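Local coordinates for WbbZ protein (PDB 6X1L), which is of unknown function but belongs to the polysaccharide pyruvyl transferase family, so it may transfer pyruvyl groups to surface polysaccharides, at residues T147-F152 and R227-I232. Residues are numbered along the deposited sequence; the frame is centred on the assembly and turned at random.
Sequences TDDMAF and RLHVAI
Asp149 and His229 meet tip to tip in a buried His-carboxylate hydrogen bond that joins the two parallel-sheet halves of this GT-B-clan fold: Asp149 follows strand 144-146, at the margin of the six-stranded sheet, whereas His229 stands in the first turn of helix 228-236, which follows strand 220-225 of the four-stranded sheet. His229 NE2 donates to Asp149 OD2 over 3.0 Å, the bond bent to 146° at the hydrogen; a weak second bond runs to Asp149 OD1. Carboxylate and imidazole planes lie 58° apart, and NE2 approaches OD2 from above the carboxylate plane. From the opposite face Ala151 N donates to Asp149 OD2 (2.9 Å), closing an Asx turn. Asp149 CG lies anti to the backbone N (chi1 180°), toward the histidine, while OD1 forms a salt bridge with Arg125. Beside this polar pair, Ala151 CB touches the imidazole edge at His229 CD2 (3.7 Å) and packs on Ile232 CG2 (3.8 Å). The Phe152 ring crosses the Ile232 side chain at about a right angle, Phe152 CE2 lying 3.9 Å from Ile232 CD1. Gripped by Arg125, His229 and a backbone amide, the buried carboxylate is fixed in its rotation and holds the imidazole with NE2 as donor.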
loop_
_atom_site.group_PDB
_atom_site.type_symbol
_atom_site.label_atom_id
_atom_site.label_comp_id
_atom_site.label_asym_id
_atom_site.label_seq_id
_atom_site.Cartn_x
_atom_site.Cartn_y
_atom_site.Cartn_z
ATOM N N THR A 147 -1.924 -25.018 -14.216
ATOM C CA THR A 147 -0.757 -24.802 -13.374
ATOM C C THR A 147 -1.167 -23.860 -12.250
ATOM O O THR A 147 -2.266 -23.301 -12.255
ATOM C CB THR A 147 0.425 -24.252 -14.183
ATOM O OG1 THR A 147 1.589 -24.165 -13.353
ATOM C CG2 THR A 147 0.100 -22.887 -14.765
ATOM N N ASP A 148 -0.277 -23.702 -11.276
ATOM C CA ASP A 148 -0.587 -22.893 -10.104
ATOM C C ASP A 148 -0.769 -21.425 -10.471
ATOM O O ASP A 148 -0.167 -20.915 -11.419
ATOM C CB ASP A 148 0.521 -23.024 -9.058
ATOM C CG ASP A 148 0.501 -24.363 -8.352
ATOM O OD1 ASP A 148 -0.600 -24.833 -7.994
ATOM O OD2 ASP A 148 1.588 -24.948 -8.158
ATOM N N ASP A 149 -1.623 -20.747 -9.702
ATOM C CA ASP A 149 -1.684 -19.291 -9.731
ATOM C C ASP A 149 -0.277 -18.710 -9.670
ATOM O O ASP A 149 0.623 -19.280 -9.045
ATOM C CB ASP A 149 -2.526 -18.777 -8.558
ATOM C CG ASP A 149 -2.631 -17.254 -8.523
ATOM O OD1 ASP A 149 -3.529 -16.693 -9.191
ATOM O OD2 ASP A 149 -1.817 -16.616 -7.820
HETATM N N MSE A 150 -0.080 -17.584 -10.349
HETATM C CA MSE A 150 1.244 -16.969 -10.441
HETATM C C MSE A 150 1.865 -16.683 -9.070
HETATM O O MSE A 150 3.085 -16.784 -8.909
HETATM C CB MSE A 150 1.186 -15.666 -11.247
HETATM C CG MSE A 150 0.877 -15.835 -12.724
HETATM SE SE MSE A 150 2.135 -17.007 -13.654
HETATM C CE MSE A 150 3.770 -15.967 -13.451
ATOM N N ALA A 151 1.029 -16.350 -8.081
ATOM C CA ALA A 151 1.553 -15.949 -6.775
ATOM C C ALA A 151 2.411 -17.029 -6.133
ATOM O O ALA A 151 3.260 -16.713 -5.295
ATOM C CB ALA A 151 0.412 -15.563 -5.832
ATOM N N PHE A 152 2.238 -18.296 -6.515
ATOM C CA PHE A 152 3.149 -19.301 -5.986
ATOM C C PHE A 152 4.561 -19.139 -6.536
ATOM O O PHE A 152 5.500 -19.697 -5.958
ATOM C CB PHE A 152 2.587 -20.700 -6.255
ATOM C CG PHE A 152 1.293 -20.963 -5.531
ATOM C CD1 PHE A 152 1.297 -21.400 -4.211
ATOM C CD2 PHE A 152 0.076 -20.730 -6.149
ATOM C CE1 PHE A 152 0.112 -21.619 -3.529
ATOM C CE2 PHE A 152 -1.115 -20.951 -5.476
ATOM C CZ PHE A 152 -1.096 -21.395 -4.162
ATOM N N ARG A 227 -10.290 -14.134 1.251
ATOM C CA ARG A 227 -9.584 -13.451 0.176
ATOM C C ARG A 227 -8.473 -14.364 -0.321
ATOM O O ARG A 227 -7.548 -14.681 0.435
ATOM C CB ARG A 227 -9.002 -12.123 0.667
ATOM C CG ARG A 227 -10.028 -11.053 0.977
ATOM C CD ARG A 227 -10.659 -10.519 -0.297
ATOM N NE ARG A 227 -11.246 -9.197 -0.100
ATOM C CZ ARG A 227 -11.910 -8.532 -1.041
ATOM N NH1 ARG A 227 -12.076 -9.073 -2.245
ATOM N NH2 ARG A 227 -12.412 -7.331 -0.780
ATOM N N LEU A 228 -8.560 -14.765 -1.591
ATOM C CA LEU A 228 -7.682 -15.807 -2.119
ATOM C C LEU A 228 -6.213 -15.489 -1.868
ATOM O O LEU A 228 -5.474 -16.310 -1.313
ATOM C CB LEU A 228 -7.936 -15.991 -3.616
ATOM C CG LEU A 228 -7.050 -17.032 -4.296
ATOM C CD1 LEU A 228 -7.230 -18.391 -3.636
ATOM C CD2 LEU A 228 -7.378 -17.105 -5.779
ATOM N N HIS A 229 -5.770 -14.302 -2.264
ATOM C CA HIS A 229 -4.340 -14.041 -2.213
ATOM C C HIS A 229 -3.851 -13.644 -0.830
ATOM O O HIS A 229 -2.648 -13.739 -0.574
ATOM C CB HIS A 229 -3.972 -13.006 -3.270
ATOM C CG HIS A 229 -3.994 -13.575 -4.653
ATOM N ND1 HIS A 229 -5.138 -13.619 -5.420
ATOM C CD2 HIS A 229 -3.032 -14.199 -5.373
ATOM C CE1 HIS A 229 -4.870 -14.213 -6.570
ATOM N NE2 HIS A 229 -3.600 -14.577 -6.565
ATOM N N VAL A 230 -4.744 -13.251 0.077
ATOM C CA VAL A 230 -4.386 -13.257 1.491
ATOM C C VAL A 230 -4.092 -14.682 1.944
ATOM O O VAL A 230 -3.073 -14.953 2.593
ATOM C CB VAL A 230 -5.503 -12.619 2.336
ATOM C CG1 VAL A 230 -5.194 -12.781 3.822
ATOM C CG2 VAL A 230 -5.671 -11.150 1.974
ATOM N N ALA A 231 -4.977 -15.618 1.598
ATOM C CA ALA A 231 -4.755 -17.014 1.958
ATOM C C ALA A 231 -3.470 -17.546 1.341
ATOM O O ALA A 231 -2.709 -18.267 1.998
ATOM C CB ALA A 231 -5.954 -17.862 1.532
ATOM N N ILE A 232 -3.205 -17.196 0.079
ATOM C CA ILE A 232 -1.984 -17.654 -0.576
ATOM C C ILE A 232 -0.753 -17.068 0.109
ATOM O O ILE A 232 0.196 -17.790 0.437
ATOM C CB ILE A 232 -2.021 -17.315 -2.078
ATOM C CG1 ILE A 232 -2.983 -18.263 -2.810
ATOM C CG2 ILE A 232 -0.629 -17.406 -2.681
ATOM C CD1 ILE A 232 -3.194 -17.916 -4.259
#